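Local structure of pyridoxine 4-oxidase (Mesorhizobium loti, 4HA6) at residues Y92-P97 and G171-E176; A123-P128 and L141-P146; L164-L169 and I178-N183. The protein catalyses, as an FAD-dependent enzyme of the GMC oxidoreductase family, the oxidation of the 4-hydroxymethyl group of pyridoxine by molecular oxygen. One frame throughout, in Å; residues are numbered along the deposited sequence.

Contact 1: Y92-P97 and G171-E176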
loop_
_atom_site.group_PDB
_atom_site.type_symbol
_atom_site.label_atom_id
_atom_site.label_comp_id
_atom_site.label_asym_id
_atom_site.label_seq_id
_atom_site.Cartn_x
_atom_site.Cartn_y
_atom_site.Cartn_z
ATOM N N TYR A 92 4.549 -7.920 -5.059
ATOM C CA TYR A 92 5.622 -7.665 -4.092
ATOM C C TYR A 92 6.731 -6.826 -4.737
ATOM O O TYR A 92 7.483 -7.321 -5.594
ATOM C CB TYR A 92 6.200 -8.980 -3.569
ATOM C CG TYR A 92 7.208 -8.813 -2.448
ATOM C CD1 TYR A 92 6.793 -8.614 -1.130
ATOM C CD2 TYR A 92 8.575 -8.859 -2.710
ATOM C CE1 TYR A 92 7.720 -8.469 -0.095
ATOM C CE2 TYR A 92 9.512 -8.715 -1.684
ATOM C CZ TYR A 92 9.078 -8.515 -0.388
ATOM O OH TYR A 92 10.018 -8.365 0.606
ATOM N N MET A 93 6.816 -5.559 -4.333
ATOM C CA MET A 93 7.833 -4.639 -4.835
ATOM C C MET A 93 8.482 -3.947 -3.641
ATOM O O MET A 93 7.815 -3.176 -2.954
ATOM C CB MET A 93 7.186 -3.556 -5.723
ATOM C CG MET A 93 6.744 -4.009 -7.117
ATOM S SD MET A 93 5.224 -5.003 -7.163
ATOM C CE MET A 93 4.706 -4.640 -8.851
ATOM N N ARG A 94 9.765 -4.198 -3.388
ATOM C CA ARG A 94 10.446 -3.525 -2.277
ATOM C C ARG A 94 10.413 -2.008 -2.452
ATOM O O ARG A 94 10.162 -1.261 -1.507
ATOM C CB ARG A 94 11.913 -3.963 -2.184
ATOM C CG ARG A 94 12.152 -5.407 -1.808
ATOM C CD ARG A 94 13.657 -5.690 -1.895
ATOM N NE ARG A 94 13.986 -7.006 -1.354
ATOM C CZ ARG A 94 15.213 -7.517 -1.319
ATOM N NH1 ARG A 94 16.243 -6.824 -1.800
ATOM N NH2 ARG A 94 15.410 -8.722 -0.811
ATOM N N GLY A 95 10.649 -1.557 -3.679
ATOM C CA GLY A 95 10.860 -0.146 -3.929
ATOM C C GLY A 95 12.272 -0.001 -4.466
ATOM O O GLY A 95 12.990 -0.998 -4.585
ATOM N N HIS A 96 12.667 1.229 -4.797
ATOM C CA HIS A 96 13.996 1.515 -5.333
ATOM C C HIS A 96 14.842 2.155 -4.240
ATOM O O HIS A 96 14.318 2.933 -3.444
ATOM C CB HIS A 96 13.860 2.476 -6.513
ATOM C CG HIS A 96 15.160 2.817 -7.173
ATOM N ND1 HIS A 96 15.928 3.895 -6.789
ATOM C CD2 HIS A 96 15.828 2.221 -8.190
ATOM C CE1 HIS A 96 17.008 3.957 -7.549
ATOM N NE2 HIS A 96 16.975 2.946 -8.400
ATOM N N PRO A 97 16.147 1.832 -4.187
ATOM C CA PRO A 97 17.039 2.351 -3.136
ATOM C C PRO A 97 16.915 3.858 -2.893
ATOM O O PRO A 97 16.959 4.298 -1.734
ATOM C CB PRO A 97 18.433 2.045 -3.688
ATOM C CG PRO A 97 18.231 0.738 -4.438
ATOM C CD PRO A 97 16.840 0.877 -5.080
ATOM N N GLY A 171 12.100 -9.880 -11.572
ATOM C CA GLY A 171 11.412 -9.228 -10.472
ATOM C C GLY A 171 11.978 -7.830 -10.301
ATOM O O GLY A 171 12.955 -7.474 -10.968
ATOM N N HIS A 172 11.381 -7.045 -9.404
ATOM C CA HIS A 172 11.715 -5.635 -9.276
ATOM C C HIS A 172 12.611 -5.350 -8.090
ATOM O O HIS A 172 12.816 -4.191 -7.753
ATOM C CB HIS A 172 10.430 -4.817 -9.082
ATOM C CG HIS A 172 9.559 -4.777 -10.293
ATOM N ND1 HIS A 172 8.363 -5.459 -10.364
ATOM C CD2 HIS A 172 9.715 -4.154 -11.484
ATOM C CE1 HIS A 172 7.818 -5.252 -11.550
ATOM N NE2 HIS A 172 8.615 -4.463 -12.250
ATOM N N ASN A 173 13.159 -6.389 -7.473
ATOM C CA ASN A 173 13.607 -6.254 -6.090
ATOM C C ASN A 173 15.113 -6.313 -5.841
ATOM O O ASN A 173 15.568 -6.305 -4.689
ATOM C CB ASN A 173 12.825 -7.252 -5.224
ATOM C CG ASN A 173 11.325 -6.980 -5.280
ATOM O OD1 ASN A 173 10.903 -5.825 -5.160
ATOM N ND2 ASN A 173 10.526 -8.015 -5.533
ATOM N N SER A 174 15.884 -6.338 -6.922
ATOM C CA SER A 174 17.322 -6.486 -6.806
ATOM C C SER A 174 18.009 -5.183 -6.415
ATOM O O SER A 174 19.202 -5.181 -6.114
ATOM C CB SER A 174 17.901 -6.951 -8.131
ATOM O OG SER A 174 18.024 -5.845 -9.003
ATOM N N GLY A 175 17.259 -4.081 -6.392
ATOM C CA GLY A 175 17.861 -2.764 -6.265
ATOM C C GLY A 175 17.779 -2.049 -7.603
ATOM O O GLY A 175 17.925 -0.825 -7.678
ATOM N N GLU A 176 17.557 -2.829 -8.661
ATOM C CA GLU A 176 17.269 -2.295 -9.992
ATOM C C GLU A 176 15.790 -2.510 -10.286
ATOM O O GLU A 176 15.324 -3.652 -10.339
ATOM C CB GLU A 176 18.119 -2.997 -11.061
ATOM C CG GLU A 176 17.882 -2.468 -12.483
ATOM C CD GLU A 176 18.829 -3.068 -13.510
ATOM O OE1 GLU A 176 18.726 -2.705 -14.710
ATOM O OE2 GLU A 176 19.669 -3.907 -13.112
HETATM O O HOH W 1 8.098 -7.386 -8.565
HETATM O O HOH W 2 14.583 -2.845 -6.307
HETATM O O HOH W 3 10.444 -2.970 -6.171
#
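The carboxamide of Asn173 bridges the backbone of 92-97 with both its ends. Its ND2 gives a nearly straight bond to Tyr92 O, 3.1 Å long with a 170° angle at the hydrogen; that oxygen lies in the amide plane, while ND2 stands well above the plane of the Tyr92 carbonyl. On the other branch OD1 accepts from Arg94 N at 2.7 Å, again with the donor above the carbonyl plane. ND2 also comes to the edge of the Tyr92 ring, 3.5 Å from CD2, with ring and amide steeply inclined to each other. Three waters complete the polar seam. Water 3 accepts from Gly95 N and donates to Asn173 OD1, which is thus gripped twice; water 2 donates to Gly95 O and His172 O and accepts from Gly175 N; water 1 donates to Tyr92 O and lies 2.6 Å from His172 ND1. Here two irregular loops of the GMC oxidoreductase fold meet beside the active site: the side chain of Met93 is about 4 Å from the bound pyridoxamine and about 5 Å from FAD. Met93 CG lies 3.9 Å from His172 ND1, the two side chains running alongside each other, while His172 NE2 is bonded to Met317 O. The extended chain of Arg94 passes the backbone carbonyl of Asn173 and reaches Glu125, as does Tyr92 OH. At the far end Pro97 CD packs 3.3 Å from Gly175 O, and His96 ND1 caps the following helix at Ser98 N.

Contact 2: A123-P128 and L141-P146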
loop_
_atom_site.group_PDB
_atom_site.type_symbol
_atom_site.label_atom_id
_atom_site.label_comp_id
_atom_site.label_asym_id
_atom_site.label_seq_id
_atom_site.Cartn_x
_atom_site.Cartn_y
_atom_site.Cartn_z
ATOM N N ALA A 123 15.114 -11.068 5.694
ATOM C CA ALA A 123 14.500 -11.825 6.792
ATOM C C ALA A 123 13.020 -12.111 6.519
ATOM O O ALA A 123 12.461 -13.113 6.993
ATOM C CB ALA A 123 14.655 -11.087 8.115
ATOM N N ILE A 124 12.381 -11.228 5.756
ATOM C CA ILE A 124 10.963 -11.373 5.465
ATOM C C ILE A 124 10.715 -12.393 4.349
ATOM O O ILE A 124 9.757 -13.178 4.401
ATOM C CB ILE A 124 10.361 -10.013 5.088
ATOM C CG1 ILE A 124 10.088 -9.195 6.355
ATOM C CG2 ILE A 124 9.086 -10.192 4.269
ATOM C CD1 ILE A 124 9.969 -7.701 6.118
ATOM N N GLU A 125 11.607 -12.391 3.360
ATOM C CA GLU A 125 11.379 -13.104 2.104
ATOM C C GLU A 125 11.751 -14.589 2.095
ATOM O O GLU A 125 12.794 -14.982 2.632
ATOM C CB GLU A 125 12.157 -12.393 1.002
ATOM C CG GLU A 125 11.604 -11.020 0.737
ATOM C CD GLU A 125 12.586 -10.118 0.062
ATOM O OE1 GLU A 125 13.718 -10.566 -0.237
ATOM O OE2 GLU A 125 12.221 -8.951 -0.167
ATOM N N ASP A 126 10.895 -15.408 1.488
ATOM C CA ASP A 126 11.330 -16.728 1.011
ATOM C C ASP A 126 11.298 -16.677 -0.505
ATOM O O ASP A 126 10.242 -16.886 -1.117
ATOM C CB ASP A 126 10.442 -17.868 1.515
ATOM C CG ASP A 126 10.939 -19.261 1.044
ATOM O OD1 ASP A 126 12.167 -19.445 0.853
ATOM O OD2 ASP A 126 10.097 -20.171 0.871
ATOM N N HIS A 127 12.459 -16.389 -1.092
ATOM C CA HIS A 127 12.582 -16.034 -2.506
ATOM C C HIS A 127 13.361 -17.109 -3.273
ATOM O O HIS A 127 14.310 -17.677 -2.742
ATOM C CB HIS A 127 13.324 -14.694 -2.605
ATOM C CG HIS A 127 13.121 -13.973 -3.899
ATOM N ND1 HIS A 127 13.789 -14.319 -5.056
ATOM C CD2 HIS A 127 12.342 -12.911 -4.216
ATOM C CE1 HIS A 127 13.415 -13.513 -6.034
ATOM N NE2 HIS A 127 12.545 -12.643 -5.550
ATOM N N PRO A 128 12.973 -17.381 -4.533
ATOM C CA PRO A 128 13.694 -18.411 -5.290
ATOM C C PRO A 128 15.144 -18.016 -5.591
ATOM O O PRO A 128 15.953 -18.901 -5.846
ATOM C CB PRO A 128 12.876 -18.540 -6.584
ATOM C CG PRO A 128 12.140 -17.259 -6.710
ATOM C CD PRO A 128 11.849 -16.818 -5.300
ATOM N N LEU A 141 7.418 -15.116 4.256
ATOM C CA LEU A 141 6.603 -14.653 3.128
ATOM C C LEU A 141 7.141 -15.204 1.817
ATOM O O LEU A 141 8.205 -14.766 1.362
ATOM C CB LEU A 141 6.656 -13.115 3.027
ATOM C CG LEU A 141 5.418 -12.272 2.692
ATOM C CD1 LEU A 141 5.785 -11.001 1.912
ATOM C CD2 LEU A 141 4.314 -13.055 2.005
ATOM N N PRO A 142 6.407 -16.144 1.193
ATOM C CA PRO A 142 6.823 -16.654 -0.120
ATOM C C PRO A 142 6.800 -15.548 -1.167
ATOM O O PRO A 142 5.831 -14.781 -1.246
ATOM C CB PRO A 142 5.744 -17.691 -0.457
ATOM C CG PRO A 142 5.171 -18.091 0.860
ATOM C CD PRO A 142 5.217 -16.847 1.709
ATOM N N ILE A 143 7.866 -15.455 -1.953
ATOM C CA ILE A 143 7.878 -14.580 -3.116
ATOM C C ILE A 143 7.958 -15.470 -4.359
ATOM O O ILE A 143 8.894 -16.263 -4.507
ATOM C CB ILE A 143 9.087 -13.604 -3.122
ATOM C CG1 ILE A 143 9.355 -13.015 -1.727
ATOM C CG2 ILE A 143 8.897 -12.515 -4.203
ATOM C CD1 ILE A 143 8.124 -12.380 -1.051
ATOM N N HIS A 144 6.985 -15.337 -5.253
ATOM C CA HIS A 144 6.941 -16.176 -6.453
ATOM C C HIS A 144 7.350 -15.364 -7.676
ATOM O O HIS A 144 6.913 -14.218 -7.842
ATOM C CB HIS A 144 5.521 -16.738 -6.613
ATOM C CG HIS A 144 5.281 -17.485 -7.891
ATOM N ND1 HIS A 144 6.175 -18.400 -8.410
ATOM C CD2 HIS A 144 4.221 -17.473 -8.737
ATOM C CE1 HIS A 144 5.681 -18.909 -9.526
ATOM N NE2 HIS A 144 4.496 -18.364 -9.747
ATOM N N LEU A 145 8.201 -15.953 -8.515
ATOM C CA LEU A 145 8.606 -15.346 -9.781
ATOM C C LEU A 145 7.895 -16.088 -10.910
ATOM O O LEU A 145 8.312 -17.179 -11.293
ATOM C CB LEU A 145 10.126 -15.461 -9.984
ATOM C CG LEU A 145 11.078 -14.724 -9.032
ATOM C CD1 LEU A 145 12.544 -14.935 -9.411
ATOM C CD2 LEU A 145 10.758 -13.245 -8.979
ATOM N N PRO A 146 6.809 -15.504 -11.439
ATOM C CA PRO A 146 6.045 -16.228 -12.458
ATOM C C PRO A 146 6.829 -16.330 -13.762
ATOM O O PRO A 146 7.544 -15.390 -14.112
ATOM C CB PRO A 146 4.809 -15.342 -12.659
ATOM C CG PRO A 146 4.719 -14.494 -11.400
ATOM C CD PRO A 146 6.167 -14.231 -11.070
#
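Ile143 lays its CG2 methyl against the His127 ring, 3.5 Å from CD2, and turns CG1 to the aliphatic stem of Glu125, 3.9 Å from Glu125 CG. With CG anti to its backbone N (chi1 -160°), the His127 ring swings toward Ile143, just past strand 141-142, and its CE1 also meets Leu145 CD1, the two side chains crossing at about a right angle. Leu145 CD1 in turn reaches Pro128 CG at 3.6 Å. The backbones alongside form a two-stranded parallel sheet, 125-126 beside 141-142, beginning where helix 114-124 ends. Leu141 N lies almost on the C=O axis of Ile124, 3.0 Å from Ile124 O; Asp126 N then gives to Leu141 O at 2.8 Å, and Ile143 N to Asp126 O at 2.9 Å, both nearly straight at hydrogen but with the donor above the carbonyl plane. Ile124 CG2 and Leu141 CB lie side by side against helix 490-506, whose Leu494 touches both residues. Glu125 and Leu141 share one face of the sheet, Asp126 and Pro142 the other. The two carboxylates therefore leave on different sides: Glu125 pairs with Arg94 and Tyr92 OH, Asp126 with Arg188. Backbone amides of Gly136 and Gly138 add further donors to these acids, so both are probably held ionised, although Glu125 is buried.

Contact 3: L164-L169 and I178-N183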
loop_
_atom_site.group_PDB
_atom_site.type_symbol
_atom_site.label_atom_id
_atom_site.label_comp_id
_atom_site.label_asym_id
_atom_site.label_seq_id
_atom_site.Cartn_x
_atom_site.Cartn_y
_atom_site.Cartn_z
ATOM N N LEU A 164 12.135 -1.558 -26.780
ATOM C CA LEU A 164 12.306 -0.113 -26.674
ATOM C C LEU A 164 13.593 0.255 -25.935
ATOM O O LEU A 164 13.986 1.419 -25.904
ATOM C CB LEU A 164 11.086 0.523 -26.010
ATOM C CG LEU A 164 9.898 0.630 -26.961
ATOM C CD1 LEU A 164 8.565 0.879 -26.237
ATOM C CD2 LEU A 164 10.165 1.744 -27.976
ATOM N N GLY A 165 14.262 -0.738 -25.358
ATOM C CA GLY A 165 15.476 -0.465 -24.610
ATOM C C GLY A 165 15.432 -0.846 -23.141
ATOM O O GLY A 165 16.473 -0.860 -22.489
ATOM N N LEU A 166 14.248 -1.151 -22.607
ATOM C CA LEU A 166 14.150 -1.531 -21.194
ATOM C C LEU A 166 14.834 -2.871 -20.924
ATOM O O LEU A 166 14.568 -3.856 -21.606
ATOM C CB LEU A 166 12.685 -1.602 -20.748
ATOM C CG LEU A 166 11.933 -0.279 -20.617
ATOM C CD1 LEU A 166 10.433 -0.531 -20.530
ATOM C CD2 LEU A 166 12.417 0.500 -19.391
ATOM N N PRO A 167 15.708 -2.918 -19.908
ATOM C CA PRO A 167 16.393 -4.178 -19.588
ATOM C C PRO A 167 15.459 -5.232 -18.983
ATOM O O PRO A 167 14.439 -4.915 -18.344
ATOM C CB PRO A 167 17.463 -3.752 -18.572
ATOM C CG PRO A 167 16.932 -2.482 -17.963
ATOM C CD PRO A 167 16.169 -1.796 -19.068
ATOM N N ARG A 168 15.802 -6.494 -19.199
ATOM C CA ARG A 168 15.005 -7.582 -18.662
ATOM C C ARG A 168 15.438 -7.889 -17.233
ATOM O O ARG A 168 16.604 -8.195 -16.972
ATOM C CB ARG A 168 15.140 -8.832 -19.537
ATOM C CG ARG A 168 13.879 -9.176 -20.312
ATOM C CD ARG A 168 13.782 -10.678 -20.617
ATOM N NE ARG A 168 12.582 -10.989 -21.393
ATOM C CZ ARG A 168 12.446 -10.697 -22.686
ATOM N NH1 ARG A 168 13.429 -10.085 -23.336
ATOM N NH2 ARG A 168 11.327 -11.002 -23.328
ATOM N N LEU A 169 14.492 -7.793 -16.307
ATOM C CA LEU A 169 14.780 -8.003 -14.898
ATOM C C LEU A 169 14.177 -9.330 -14.454
ATOM O O LEU A 169 13.288 -9.873 -15.115
ATOM C CB LEU A 169 14.165 -6.876 -14.068
ATOM C CG LEU A 169 14.520 -5.416 -14.378
ATOM C CD1 LEU A 169 13.680 -4.465 -13.523
ATOM C CD2 LEU A 169 15.992 -5.164 -14.143
ATOM N N ILE A 178 13.859 -0.299 -12.711
ATOM C CA ILE A 178 13.515 0.068 -14.089
ATOM C C ILE A 178 13.849 -1.090 -15.014
ATOM O O ILE A 178 14.973 -1.598 -14.995
ATOM C CB ILE A 178 14.296 1.312 -14.566
ATOM C CG1 ILE A 178 13.681 2.588 -13.989
ATOM C CG2 ILE A 178 14.305 1.405 -16.077
ATOM C CD1 ILE A 178 14.424 3.837 -14.391
ATOM N N GLY A 179 12.879 -1.508 -15.824
ATOM C CA GLY A 179 13.093 -2.620 -16.746
ATOM C C GLY A 179 11.769 -3.293 -17.060
ATOM O O GLY A 179 10.712 -2.705 -16.809
ATOM N N VAL A 180 11.819 -4.505 -17.617
ATOM C CA VAL A 180 10.605 -5.272 -17.898
ATOM C C VAL A 180 10.692 -6.635 -17.209
ATOM O O VAL A 180 11.771 -7.230 -17.154
ATOM C CB VAL A 180 10.335 -5.434 -19.416
ATOM C CG1 VAL A 180 9.974 -4.095 -20.049
ATOM C CG2 VAL A 180 11.532 -6.058 -20.121
ATOM N N THR A 181 9.567 -7.100 -16.656
ATOM C CA THR A 181 9.537 -8.335 -15.869
ATOM C C THR A 181 8.107 -8.611 -15.438
ATOM O O THR A 181 7.330 -7.674 -15.231
ATOM C CB THR A 181 10.454 -8.241 -14.598
ATOM O OG1 THR A 181 10.408 -9.463 -13.842
ATOM C CG2 THR A 181 10.018 -7.101 -13.704
ATOM N N PRO A 182 7.739 -9.899 -15.316
ATOM C CA PRO A 182 6.484 -10.185 -14.613
ATOM C C PRO A 182 6.609 -9.715 -13.167
ATOM O O PRO A 182 7.704 -9.815 -12.601
ATOM C CB PRO A 182 6.406 -11.722 -14.631
ATOM C CG PRO A 182 7.315 -12.157 -15.740
ATOM C CD PRO A 182 8.408 -11.119 -15.805
ATOM N N ASN A 183 5.526 -9.210 -12.578
ATOM C CA ASN A 183 5.542 -8.855 -11.163
ATOM C C ASN A 183 5.815 -10.072 -10.299
ATOM O O ASN A 183 5.261 -11.142 -10.545
ATOM C CB ASN A 183 4.196 -8.261 -10.741
ATOM C CG ASN A 183 3.801 -7.057 -11.576
ATOM O OD1 ASN A 183 4.657 -6.355 -12.097
ATOM N ND2 ASN A 183 2.497 -6.823 -11.709
#
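Gly179 sits at the tight centre of this contact, its CA 3.1 Å from Pro167 O and 3.8 Å from Leu169 CD1. A CB here would clash with both Pro167 O and Leu169 CG, and phi 154° would also jam it against the preceding carbonyl, so the absence of a side chain lets the chains close up. On that approach depends the bond from Val180 N to Pro167 O, 2.7 Å and nearly along the C=O axis; Leu169 N returns a bond to Val180 O at 2.9 Å, almost perfectly straight (177°) and in the carbonyl plane. Leu169 sets its CD1 against the Ile178 carbonyl, while Leu166 fills the buried flank, CD1 against Val180 CG1 at 3.6 Å and CD2 against Ile178 CG2, each pair crossing at about a right angle. Buried Thr181 has OG1 anti to its backbone N, donating to Pro182 O and accepting from Gly171 N. Both bonds between the segments are made by the backbone of Val180, to the residues on either side of Arg168: a single Arg168-Val180 bridge, not a regular sheet. This bridge closes a loop following helix 152-163, which ends in a Schellman motif at Gly165, and Val180 and Pro182 both rest on Ile158 of that helix. Gly179 and Asn183 are joined by backbone to strand 314-320, at Tyr319 and Glu315 respectively, so the closed loop is fastened to the large antiparallel sheet. The outer side is looser. The side chain of exposed Arg168 starts away from 178-183, and its CG comes 3.9 Å from Val180 CG2; its guanidinium turns to Glu159 on the helix. The Pro167 ring lies at the margin, CG 3.7 Å from Ile178 O.

Overall arrangement
All three contacts belong to the N-terminal GMC oxidoreductase region of the chain, with contact 1 in the middle: its centre is about 13 Å from that of contact 2 and about 12 Å from that of contact 3, which are about 19 Å from each other. Along the chain, contact 2 falls wholly between the segments of contact 1 and closes before contact 3 opens, whereas the segments of contacts 1 and 3 alternate. Contact 1 is bonded to contact 2 through Glu125 and to contact 3 through Thr181. This continuous chain of contacts connects helices 114-124 and 152-163 and strand 314-320 to the loop at the flavin and pyridoxamine pocket.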